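Local structure of trichothecene 3-O-acetyltransferase (Gibberella zeae, 2RKV) at residues 24-29 with 99-104; 37-42 with 141-146; 171-174 with 179-182; 275-280 with 317-322. The protein transfers an acetyl group from acetyl coenzyme A to the 3-hydroxyl of trichothecene mycotoxins, as a member of the BAHD acyltransferase superfamily. All coordinates share one frame; numbering follows the deposited sequence.

Contact 1: 24-29 with 99-104; sequences SLLYPV and EGMRKA
The CD2 methyl of L26 comes up against the CB-CG part of M101. L26 sits on strand 20-28 and M101 on helix 98-104, and the CB of each points at the other segment. The contact runs through one methyl branch of the leucine: CD2 of L26 lies 4.3 Å from CG of M101. CG of L26 is anti to the backbone N (chi1 172°), which carries the branched end out from the strand toward the helix. M101 has two deposited conformers, one of which is described. Both residues are buried. The side chain of I149 from strand 147-155 touches both of them, while Y106 touches L26 and F111 touches M101.

P28 and R102 make the second touch, nearer the surface. R102 is extended from CG to NE and reaches across to the proline. Its NH2 comes to 3.6 Å from CB of P28, at a slant to the guanidinium plane. No hydrogen bond joins the two segments. The guanidinium is held by acids instead. NH1 of R102 bonds OE2 of E99 at 3.0 Å, one turn back on the helix. The bond is bent (136°), on the syn side but tilted out of the carboxylate plane. NE of R102 forms a salt bridge with E398. Two acids thus grip the guanidinium from different nitrogens, which would limit its rotation and probably offset its charge.

This is helix-on-sheet packing in the N-terminal part of a BAHD-type acyltransferase. The short helix 98-104 lies against strand 20-28 of a five-stranded mixed sheet.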
loop_
_atom_site.group_PDB
_atom_site.type_symbol
_atom_site.label_atom_id
_atom_site.label_comp_id
_atom_site.label_asym_id
_atom_site.label_seq_id
_atom_site.Cartn_x
_atom_site.Cartn_y
_atom_site.Cartn_z
ATOM N N SER A 24 3.598 2.412 9.865
ATOM C CA SER A 24 4.078 2.589 11.229
ATOM C C SER A 24 3.654 1.440 12.121
ATOM O O SER A 24 2.511 0.966 12.041
ATOM C CB SER A 24 3.573 3.913 11.832
ATOM O OG SER A 24 4.003 5.023 11.054
ATOM N N LEU A 25 4.588 1.012 12.974
ATOM C CA LEU A 25 4.361 -0.016 13.972
ATOM C C LEU A 25 4.553 0.625 15.348
ATOM O O LEU A 25 5.577 1.254 15.607
ATOM C CB LEU A 25 5.348 -1.184 13.767
ATOM C CG LEU A 25 5.108 -2.153 12.590
ATOM C CD1 LEU A 25 5.129 -1.477 11.233
ATOM C CD2 LEU A 25 6.114 -3.320 12.614
ATOM N N LEU A 26 3.543 0.482 16.201
ATOM C CA LEU A 26 3.566 1.019 17.559
ATOM C C LEU A 26 3.834 -0.096 18.560
ATOM O O LEU A 26 3.181 -1.139 18.525
ATOM C CB LEU A 26 2.224 1.701 17.885
ATOM C CG LEU A 26 2.010 2.152 19.336
ATOM C CD1 LEU A 26 2.889 3.369 19.653
ATOM C CD2 LEU A 26 0.534 2.465 19.585
ATOM N N TYR A 27 4.788 0.140 19.462
ATOM C CA TYR A 27 5.095 -0.780 20.548
ATOM C C TYR A 27 5.045 -0.019 21.858
ATOM O O TYR A 27 5.531 1.120 21.916
ATOM C CB TYR A 27 6.514 -1.317 20.423
ATOM C CG TYR A 27 6.801 -2.097 19.168
ATOM C CD1 TYR A 27 6.727 -3.487 19.168
ATOM C CD2 TYR A 27 7.185 -1.450 17.997
ATOM C CE1 TYR A 27 7.010 -4.214 18.025
ATOM C CE2 TYR A 27 7.467 -2.171 16.842
ATOM C CZ TYR A 27 7.378 -3.553 16.869
ATOM O OH TYR A 27 7.662 -4.291 15.738
ATOM N N PRO A 28 4.507 -0.646 22.919
ATOM C CA PRO A 28 4.662 -0.023 24.228
ATOM C C PRO A 28 6.111 -0.153 24.701
ATOM O O PRO A 28 6.795 -1.129 24.366
ATOM C CB PRO A 28 3.738 -0.857 25.123
ATOM C CG PRO A 28 3.725 -2.183 24.496
ATOM C CD PRO A 28 3.772 -1.922 23.010
ATOM N N VAL A 29 6.562 0.837 25.471
ATOM C CA VAL A 29 7.886 0.807 26.089
ATOM C C VAL A 29 7.672 1.130 27.555
ATOM O O VAL A 29 7.255 2.243 27.896
ATOM C CB VAL A 29 8.848 1.825 25.435
ATOM C CG1 VAL A 29 10.162 1.907 26.213
ATOM C CG2 VAL A 29 9.108 1.466 23.958
ATOM N N GLU A 99 -0.936 6.474 25.858
ATOM C CA GLU A 99 -2.287 6.549 26.424
ATOM C C GLU A 99 -3.273 7.310 25.530
ATOM O O GLU A 99 -4.439 6.916 25.416
ATOM C CB GLU A 99 -2.260 7.089 27.861
ATOM C CG GLU A 99 -1.619 6.118 28.859
ATOM C CD GLU A 99 -2.221 4.706 28.825
ATOM O OE1 GLU A 99 -3.460 4.562 28.701
ATOM O OE2 GLU A 99 -1.447 3.732 28.931
ATOM N N GLY A 100 -2.800 8.369 24.874
ATOM C CA GLY A 100 -3.606 9.116 23.896
ATOM C C GLY A 100 -4.024 8.230 22.735
ATOM O O GLY A 100 -5.188 8.244 22.302
ATOM N N MET A 101 -3.064 7.449 22.243
ATOM C CA MET A 101 -3.289 6.457 21.183
ATOM C C MET A 101 -4.351 5.445 21.587
ATOM O O MET A 101 -5.298 5.170 20.848
ATOM C CB MET A 101 -1.989 5.696 20.888
ATOM C CG MET A 101 -0.998 6.433 20.022
ATOM S SD MET A 101 -1.434 6.381 18.274
ATOM C CE MET A 101 0.018 7.145 17.567
ATOM N N ARG A 102 -4.162 4.863 22.766
ATOM C CA ARG A 102 -5.075 3.833 23.256
ATOM C C ARG A 102 -6.497 4.368 23.432
ATOM O O ARG A 102 -7.459 3.730 22.993
ATOM C CB ARG A 102 -4.547 3.216 24.553
ATOM C CG ARG A 102 -3.330 2.342 24.322
ATOM C CD ARG A 102 -2.560 2.089 25.603
ATOM N NE ARG A 102 -1.490 1.121 25.391
ATOM C CZ ARG A 102 -0.617 0.737 26.318
ATOM N NH1 ARG A 102 -0.669 1.247 27.543
ATOM N NH2 ARG A 102 0.317 -0.158 26.011
ATOM N N LYS A 103 -6.625 5.542 24.050
ATOM C CA LYS A 103 -7.941 6.147 24.284
ATOM C C LYS A 103 -8.702 6.433 22.978
ATOM O O LYS A 103 -9.921 6.225 22.904
ATOM C CB LYS A 103 -7.800 7.429 25.115
ATOM C CG LYS A 103 -9.112 8.114 25.450
ATOM N N ALA A 104 -7.980 6.894 21.956
ATOM C CA ALA A 104 -8.581 7.260 20.673
ATOM C C ALA A 104 -8.661 6.099 19.670
ATOM O O ALA A 104 -9.188 6.266 18.573
ATOM C CB ALA A 104 -7.833 8.429 20.058
#

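Contact 2: 37-42 with 141-146; sequences TIVSTF and LNFIKG
L141 opens the strand segment and meets both V39 and F42 of the helix. Its CB points at the helix. CD2 of L141 stands over one face of the F42 ring, 4.3 Å from the centroid and only 7° off the ring normal. This is a CH-pi contact. The other methyl, CD1, lies 3.8 Å from CD1 of F42 and 4.2 Å from CG2 of V39. This one methyl therefore touches both the phenylalanine and the valine. With CG anti to the backbone N (chi1 -158°), the F42 ring turns a face to CD2 of L141.

Two residues on, F143 reaches back toward the helix with its ring. CZ of F143 is 3.7 Å from CG2 of V39. The methyl lies at the ring edge, in the plane of the ring, and the two side chains cross at about a right angle. The same ring stacks with Y35. The contact is entirely apolar across the segments.

The axes of 37-42 and 141-144 approach to 10.6 Å and run nearly antiparallel (169°). Helix 35-52 packs along one face of the mixed sheet. Strand 137-144 lies between strands 83-88 and 147-155. V84 and L150 from these strands also touch F42, as do L171 and C175 of helix 161-176. F42 is therefore wedged between the sheet and a second helix.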
loop_
_atom_site.group_PDB
_atom_site.type_symbol
_atom_site.label_atom_id
_atom_site.label_comp_id
_atom_site.label_asym_id
_atom_site.label_seq_id
_atom_site.Cartn_x
_atom_site.Cartn_y
_atom_site.Cartn_z
ATOM N N THR A 37 19.200 0.793 24.054
ATOM C CA THR A 37 19.350 -0.566 23.516
ATOM C C THR A 37 18.417 -0.815 22.330
ATOM O O THR A 37 18.797 -1.500 21.364
ATOM C CB THR A 37 19.213 -1.636 24.623
ATOM O OG1 THR A 37 20.287 -1.465 25.561
ATOM C CG2 THR A 37 19.301 -3.045 24.045
ATOM N N ILE A 38 17.217 -0.236 22.371
ATOM C CA ILE A 38 16.349 -0.263 21.184
ATOM C C ILE A 38 17.104 0.266 19.952
ATOM O O ILE A 38 17.149 -0.378 18.904
ATOM C CB ILE A 38 15.030 0.518 21.415
ATOM C CG1 ILE A 38 14.127 -0.262 22.383
ATOM C CG2 ILE A 38 14.314 0.782 20.089
ATOM C CD1 ILE A 38 13.021 0.578 22.999
ATOM N N VAL A 39 17.726 1.433 20.103
ATOM C CA VAL A 39 18.403 2.078 19.001
ATOM C C VAL A 39 19.622 1.278 18.542
ATOM O O VAL A 39 19.806 1.076 17.337
ATOM C CB VAL A 39 18.790 3.536 19.361
ATOM C CG1 VAL A 39 19.619 4.173 18.247
ATOM C CG2 VAL A 39 17.528 4.343 19.640
ATOM N N SER A 40 20.453 0.828 19.482
ATOM C CA SER A 40 21.656 0.076 19.086
ATOM C C SER A 40 21.309 -1.277 18.435
ATOM O O SER A 40 21.950 -1.688 17.464
ATOM C CB SER A 40 22.626 -0.089 20.257
ATOM O OG SER A 40 22.010 -0.754 21.325
ATOM N N THR A 41 20.290 -1.956 18.955
ATOM C CA THR A 41 19.820 -3.208 18.346
ATOM C C THR A 41 19.354 -2.954 16.919
ATOM O O THR A 41 19.705 -3.697 15.999
ATOM C CB THR A 41 18.687 -3.851 19.165
ATOM O OG1 THR A 41 19.235 -4.326 20.403
ATOM C CG2 THR A 41 18.031 -5.025 18.389
ATOM N N PHE A 42 18.587 -1.888 16.737
ATOM C CA PHE A 42 18.085 -1.547 15.408
ATOM C C PHE A 42 19.213 -1.172 14.435
ATOM O O PHE A 42 19.231 -1.624 13.285
ATOM C CB PHE A 42 17.050 -0.431 15.521
ATOM C CG PHE A 42 16.112 -0.362 14.360
ATOM C CD1 PHE A 42 16.245 0.647 13.405
ATOM C CD2 PHE A 42 15.092 -1.296 14.219
ATOM C CE1 PHE A 42 15.380 0.722 12.318
ATOM C CE2 PHE A 42 14.216 -1.229 13.141
ATOM C CZ PHE A 42 14.364 -0.216 12.189
ATOM N N LEU A 141 12.703 5.956 14.025
ATOM C CA LEU A 141 12.349 5.490 15.361
ATOM C C LEU A 141 11.895 6.708 16.143
ATOM O O LEU A 141 12.679 7.623 16.343
ATOM C CB LEU A 141 13.559 4.870 16.071
ATOM C CG LEU A 141 14.058 3.528 15.529
ATOM C CD1 LEU A 141 15.395 3.131 16.177
ATOM C CD2 LEU A 141 13.017 2.436 15.729
ATOM N N ASN A 142 10.638 6.703 16.577
ATOM C CA ASN A 142 10.066 7.822 17.325
ATOM C C ASN A 142 9.813 7.399 18.762
ATOM O O ASN A 142 9.010 6.493 19.003
ATOM C CB ASN A 142 8.741 8.264 16.697
ATOM C CG ASN A 142 8.873 8.616 15.233
ATOM O OD1 ASN A 142 9.272 9.730 14.882
ATOM N ND2 ASN A 142 8.526 7.664 14.356
ATOM N N PHE A 143 10.491 8.034 19.719
ATOM C CA PHE A 143 10.178 7.794 21.125
ATOM C C PHE A 143 8.957 8.626 21.494
ATOM O O PHE A 143 8.965 9.840 21.317
ATOM C CB PHE A 143 11.311 8.210 22.083
ATOM C CG PHE A 143 12.684 7.725 21.704
ATOM C CD1 PHE A 143 12.891 6.602 20.900
ATOM C CD2 PHE A 143 13.785 8.398 22.201
ATOM C CE1 PHE A 143 14.178 6.178 20.589
ATOM C CE2 PHE A 143 15.074 7.984 21.902
ATOM C CZ PHE A 143 15.272 6.876 21.085
ATOM N N ILE A 144 7.909 7.984 21.997
ATOM C CA ILE A 144 6.766 8.725 22.525
ATOM C C ILE A 144 6.554 8.328 23.985
ATOM O O ILE A 144 7.101 7.316 24.454
ATOM C CB ILE A 144 5.475 8.483 21.698
ATOM C CG1 ILE A 144 4.986 7.034 21.880
ATOM C CG2 ILE A 144 5.702 8.861 20.219
ATOM C CD1 ILE A 144 3.582 6.767 21.303
ATOM N N LYS A 145 5.781 9.123 24.717
ATOM C CA LYS A 145 5.529 8.792 26.108
ATOM C C LYS A 145 4.959 7.377 26.177
ATOM O O LYS A 145 3.905 7.093 25.592
ATOM C CB LYS A 145 4.582 9.799 26.757
ATOM C CG LYS A 145 4.307 9.491 28.221
ATOM C CD LYS A 145 3.413 10.545 28.854
ATOM C CE LYS A 145 3.122 10.186 30.306
ATOM N NZ LYS A 145 2.300 11.236 30.980
ATOM N N GLY A 146 5.691 6.495 26.851
ATOM C CA GLY A 146 5.269 5.117 27.063
ATOM C C GLY A 146 5.349 4.210 25.846
ATOM O O GLY A 146 4.815 3.093 25.863
#

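Contact 3: 171-174 with 179-182; sequences LSKA and PFTE
Torsions on both sides aim K173 at F180. CG of K173 is anti to the carbonyl carbon (chi1 -74°). Beyond CG the extended chain lays CD alongside CD1 of F180, at 4.1 Å, and carries NZ on toward P179 and T181. CG of F180 is likewise anti to its carbonyl carbon (chi1 -63°), which swings the ring back toward the helix.

The ring meets the helix by its edge. CE1 of F180 lies 3.7 Å from CB of K173 and 4.0 Å from the backbone N of A174, both near the ring plane. CZ of F180 packs against CB of A174 at 4.2 Å.

The lysine ends near the loop. Its NZ is 3.7 Å from O of P179, too far for a hydrogen bond, and 4.1 Å from CG2 of T181. The charge is met by E184, which forms a salt bridge with NZ. No hydrogen bond joins the two segments directly.

This is a tight surface turn between two helices. The chain leaves helix 161-176, folds back on its last turns and enters helix 182-187. T181 is the N-cap of that second helix, and its side chain caps a backbone N there. In return, OE1 of E184 accepts from the backbone N of T181. The pair is consistent with a capping box, and the same carboxylate ties the lysine to it.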
loop_
_atom_site.group_PDB
_atom_site.type_symbol
_atom_site.label_atom_id
_atom_site.label_comp_id
_atom_site.label_asym_id
_atom_site.label_seq_id
_atom_site.Cartn_x
_atom_site.Cartn_y
_atom_site.Cartn_z
ATOM N N LEU A 171 14.650 -7.526 7.823
ATOM C CA LEU A 171 15.257 -6.582 8.754
ATOM C C LEU A 171 15.011 -7.060 10.194
ATOM O O LEU A 171 15.921 -7.003 11.030
ATOM C CB LEU A 171 14.737 -5.159 8.542
ATOM C CG LEU A 171 15.130 -4.120 9.604
ATOM C CD1 LEU A 171 16.661 -4.010 9.757
ATOM C CD2 LEU A 171 14.506 -2.763 9.273
ATOM N N SER A 172 13.802 -7.554 10.485
ATOM C CA SER A 172 13.530 -8.064 11.832
ATOM C C SER A 172 14.469 -9.224 12.189
ATOM O O SER A 172 15.046 -9.247 13.279
ATOM C CB SER A 172 12.065 -8.474 12.008
ATOM O OG SER A 172 11.802 -8.754 13.380
ATOM N N LYS A 173 14.644 -10.158 11.254
ATOM C CA LYS A 173 15.600 -11.261 11.436
ATOM C C LYS A 173 16.991 -10.716 11.731
ATOM O O LYS A 173 17.665 -11.161 12.657
ATOM C CB LYS A 173 15.677 -12.138 10.186
ATOM C CG LYS A 173 14.472 -13.047 9.978
ATOM C CD LYS A 173 14.836 -14.176 9.015
ATOM C CE LYS A 173 13.695 -15.179 8.867
ATOM N NZ LYS A 173 14.155 -16.387 8.096
ATOM N N ALA A 174 17.415 -9.748 10.928
ATOM C CA ALA A 174 18.762 -9.187 11.061
ATOM C C ALA A 174 18.953 -8.536 12.433
ATOM O O ALA A 174 20.008 -8.687 13.048
ATOM C CB ALA A 174 19.037 -8.200 9.949
ATOM N N PRO A 179 19.465 -16.162 11.152
ATOM C CA PRO A 179 20.019 -16.308 9.793
ATOM C C PRO A 179 18.946 -16.242 8.705
ATOM O O PRO A 179 17.791 -16.619 8.947
ATOM C CB PRO A 179 20.661 -17.700 9.818
ATOM C CG PRO A 179 19.900 -18.455 10.862
ATOM C CD PRO A 179 19.437 -17.442 11.890
ATOM N N PHE A 180 19.317 -15.748 7.524
ATOM C CA PHE A 180 18.392 -15.764 6.394
ATOM C C PHE A 180 18.426 -17.153 5.767
ATOM O O PHE A 180 19.483 -17.791 5.722
ATOM C CB PHE A 180 18.768 -14.727 5.324
ATOM C CG PHE A 180 18.712 -13.279 5.783
ATOM C CD1 PHE A 180 18.108 -12.900 6.980
ATOM C CD2 PHE A 180 19.238 -12.280 4.964
ATOM C CE1 PHE A 180 18.071 -11.554 7.367
ATOM C CE2 PHE A 180 19.197 -10.935 5.332
ATOM C CZ PHE A 180 18.608 -10.570 6.541
ATOM N N THR A 181 17.285 -17.625 5.272
ATOM C CA THR A 181 17.263 -18.903 4.557
ATOM C C THR A 181 17.798 -18.736 3.140
ATOM O O THR A 181 17.827 -17.619 2.608
ATOM C CB THR A 181 15.852 -19.498 4.475
ATOM O OG1 THR A 181 15.033 -18.670 3.638
ATOM C CG2 THR A 181 15.229 -19.608 5.864
ATOM N N GLU A 182 18.193 -19.850 2.516
ATOM C CA GLU A 182 18.647 -19.803 1.133
ATOM C C GLU A 182 17.558 -19.256 0.202
ATOM O O GLU A 182 17.847 -18.441 -0.680
ATOM C CB GLU A 182 19.141 -21.176 0.672
ATOM C CG GLU A 182 20.436 -21.605 1.345
#

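Contact 4: 275-280 with 317-322; sequences RVRLER and STIGEI
The contact joins the C-terminal end of helix 261-277 to the start of helix 319-324, which follows directly on the edge strand 310-318 of the seven-stranded mixed sheet. L278 and I319 carry it. CD2 of L278 lies 3.7 Å from CG2 of I319, and CG of L278 is 3.9 Å from the same methyl. The leucine and isoleucine lie alongside, pointing opposite ways. CG2 of I319 is anti to the backbone N, while CG1 lies beside that N (chi1 -66°). The gamma methyl therefore faces the leucine, and the other branch leads toward R277.

CD2 of L278 also rests 4.2 Å from CA of G320. The backbone of the new helix thus forms part of the surface met by the leucine. R277 makes a looser touch: its CD is 4.4 Å from CD1 of I319. The extended chain carries the guanidinium on, away from the isoleucine, to polar partners. NE of R277 forms a salt bridge with D433, NH1 bonds O of S374 and NH2 bonds OG of S410.

T318 is the N-cap of helix 319-324. Its OG1 accepts a weak bond from N of E321 at 3.4 Å, with an angle of 156°.

The two segments share no hydrogen bond and no salt bridge. They meet by van der Waals contact alone, though backbone bonds also tie I319 to A285 and G320 to G283. The acid and two further acceptors around the buried guanidinium of R277 would probably offset its charge, while its CD methylene touches the isoleucine.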
loop_
_atom_site.group_PDB
_atom_site.type_symbol
_atom_site.label_atom_id
_atom_site.label_comp_id
_atom_site.label_asym_id
_atom_site.label_seq_id
_atom_site.Cartn_x
_atom_site.Cartn_y
_atom_site.Cartn_z
ATOM N N ARG A 275 -23.795 4.533 -2.421
ATOM C CA ARG A 275 -25.026 4.940 -1.733
ATOM C C ARG A 275 -24.987 6.405 -1.270
ATOM O O ARG A 275 -25.888 7.176 -1.607
ATOM C CB ARG A 275 -25.327 4.010 -0.553
ATOM C CG ARG A 275 -26.575 4.404 0.256
ATOM C CD ARG A 275 -26.961 3.338 1.288
ATOM N NE ARG A 275 -25.940 3.163 2.325
ATOM C CZ ARG A 275 -25.062 2.160 2.359
ATOM N NH1 ARG A 275 -24.167 2.094 3.343
ATOM N NH2 ARG A 275 -25.066 1.227 1.411
ATOM N N VAL A 276 -23.957 6.798 -0.513
ATOM C CA VAL A 276 -23.894 8.192 -0.033
ATOM C C VAL A 276 -23.702 9.188 -1.182
ATOM O O VAL A 276 -24.187 10.322 -1.112
ATOM C CB VAL A 276 -22.853 8.438 1.105
ATOM C CG1 VAL A 276 -23.087 7.480 2.274
ATOM C CG2 VAL A 276 -21.435 8.332 0.582
ATOM N N ARG A 277 -23.015 8.757 -2.237
ATOM C CA ARG A 277 -22.778 9.612 -3.395
ATOM C C ARG A 277 -24.062 9.922 -4.175
ATOM O O ARG A 277 -24.124 10.926 -4.880
ATOM C CB ARG A 277 -21.693 9.031 -4.305
ATOM C CG ARG A 277 -20.302 9.255 -3.725
ATOM C CD ARG A 277 -19.225 8.420 -4.377
ATOM N NE ARG A 277 -17.919 8.827 -3.857
ATOM C CZ ARG A 277 -16.757 8.270 -4.186
ATOM N NH1 ARG A 277 -16.708 7.244 -5.032
ATOM N NH2 ARG A 277 -15.639 8.746 -3.652
ATOM N N LEU A 278 -25.071 9.061 -4.033
ATOM C CA LEU A 278 -26.389 9.294 -4.632
ATOM C C LEU A 278 -27.006 10.605 -4.158
ATOM O O LEU A 278 -27.868 11.175 -4.838
ATOM C CB LEU A 278 -27.344 8.145 -4.307
ATOM C CG LEU A 278 -27.186 6.848 -5.099
ATOM C CD1 LEU A 278 -27.985 5.744 -4.425
ATOM C CD2 LEU A 278 -27.615 7.026 -6.556
ATOM N N GLU A 279 -26.565 11.075 -2.993
ATOM C CA GLU A 279 -27.040 12.342 -2.435
ATOM C C GLU A 279 -26.483 13.571 -3.157
ATOM O O GLU A 279 -26.986 14.680 -2.967
ATOM C CB GLU A 279 -26.756 12.415 -0.931
ATOM C CG GLU A 279 -27.426 11.316 -0.110
ATOM C CD GLU A 279 -28.934 11.236 -0.335
ATOM O OE1 GLU A 279 -29.611 12.284 -0.245
ATOM O OE2 GLU A 279 -29.442 10.123 -0.599
ATOM N N ARG A 280 -25.465 13.381 -3.996
ATOM C CA ARG A 280 -24.875 14.503 -4.739
ATOM C C ARG A 280 -24.767 14.312 -6.249
ATOM O O ARG A 280 -24.560 15.282 -6.980
ATOM C CB ARG A 280 -23.531 14.935 -4.140
ATOM C CG ARG A 280 -22.456 13.872 -4.157
ATOM C CD ARG A 280 -21.119 14.463 -3.739
ATOM N NE ARG A 280 -20.064 13.446 -3.747
ATOM C CZ ARG A 280 -19.312 13.143 -4.802
ATOM N NH1 ARG A 280 -19.476 13.778 -5.955
ATOM N NH2 ARG A 280 -18.382 12.198 -4.703
ATOM N N SER A 317 -19.292 0.108 -13.471
ATOM C CA SER A 317 -20.742 0.004 -13.306
ATOM C C SER A 317 -21.299 1.419 -13.183
ATOM O O SER A 317 -20.689 2.370 -13.690
ATOM C CB SER A 317 -21.075 -0.854 -12.073
ATOM O OG SER A 317 -22.473 -1.131 -11.961
ATOM N N THR A 318 -22.463 1.559 -12.547
ATOM C CA THR A 318 -23.005 2.878 -12.226
ATOM C C THR A 318 -23.268 2.983 -10.734
ATOM O O THR A 318 -23.502 1.978 -10.057
ATOM C CB THR A 318 -24.314 3.203 -13.005
ATOM O OG1 THR A 318 -25.343 2.278 -12.630
ATOM C CG2 THR A 318 -24.088 3.160 -14.527
ATOM N N ILE A 319 -23.227 4.209 -10.228
ATOM C CA ILE A 319 -23.483 4.489 -8.817
ATOM C C ILE A 319 -24.781 3.833 -8.317
ATOM O O ILE A 319 -24.790 3.180 -7.283
ATOM C CB ILE A 319 -23.465 6.021 -8.579
ATOM C CG1 ILE A 319 -22.046 6.559 -8.831
ATOM C CG2 ILE A 319 -23.985 6.386 -7.196
ATOM C CD1 ILE A 319 -21.055 6.266 -7.715
ATOM N N GLY A 320 -25.866 3.990 -9.073
ATOM C CA GLY A 320 -27.153 3.403 -8.686
ATOM C C GLY A 320 -27.151 1.886 -8.652
ATOM O O GLY A 320 -27.688 1.283 -7.714
ATOM N N GLU A 321 -26.553 1.263 -9.670
ATOM C CA GLU A 321 -26.514 -0.202 -9.746
ATOM C C GLU A 321 -25.705 -0.773 -8.580
ATOM O O GLU A 321 -26.135 -1.719 -7.926
ATOM C CB GLU A 321 -25.931 -0.671 -11.076
ATOM C CG GLU A 321 -26.087 -2.171 -11.324
ATOM N N ILE A 322 -24.544 -0.181 -8.319
ATOM C CA ILE A 322 -23.696 -0.643 -7.214
ATOM C C ILE A 322 -24.375 -0.465 -5.856
ATOM O O ILE A 322 -24.337 -1.363 -5.021
ATOM C CB ILE A 322 -22.285 0.016 -7.248
ATOM C CG1 ILE A 322 -21.541 -0.388 -8.520
ATOM C CG2 ILE A 322 -21.466 -0.341 -5.995
ATOM C CD1 ILE A 322 -21.294 -1.901 -8.669
#

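In the fold
Contacts 1 and 2 both pack a helix on the same mixed sheet and touch, with centres 14 Å apart. N of V29 probably bonds O of G146 at 2.9 Å, and CD1 of L26 packs on CD1 of I144 at 3.8 Å. Contact 3 joins contact 2 through helix packing: CZ of F42 lies 3.9 Å from CD2 of L171. Contacts 1 and 3 do not touch; their nearest atoms are about 7 Å apart. Contact 4 stands alone, its centre 47 Å from that of contact 2, on the opposite side of the chain's centre. The side chain of R277 there is about 13 Å from the bound T-2 toxin.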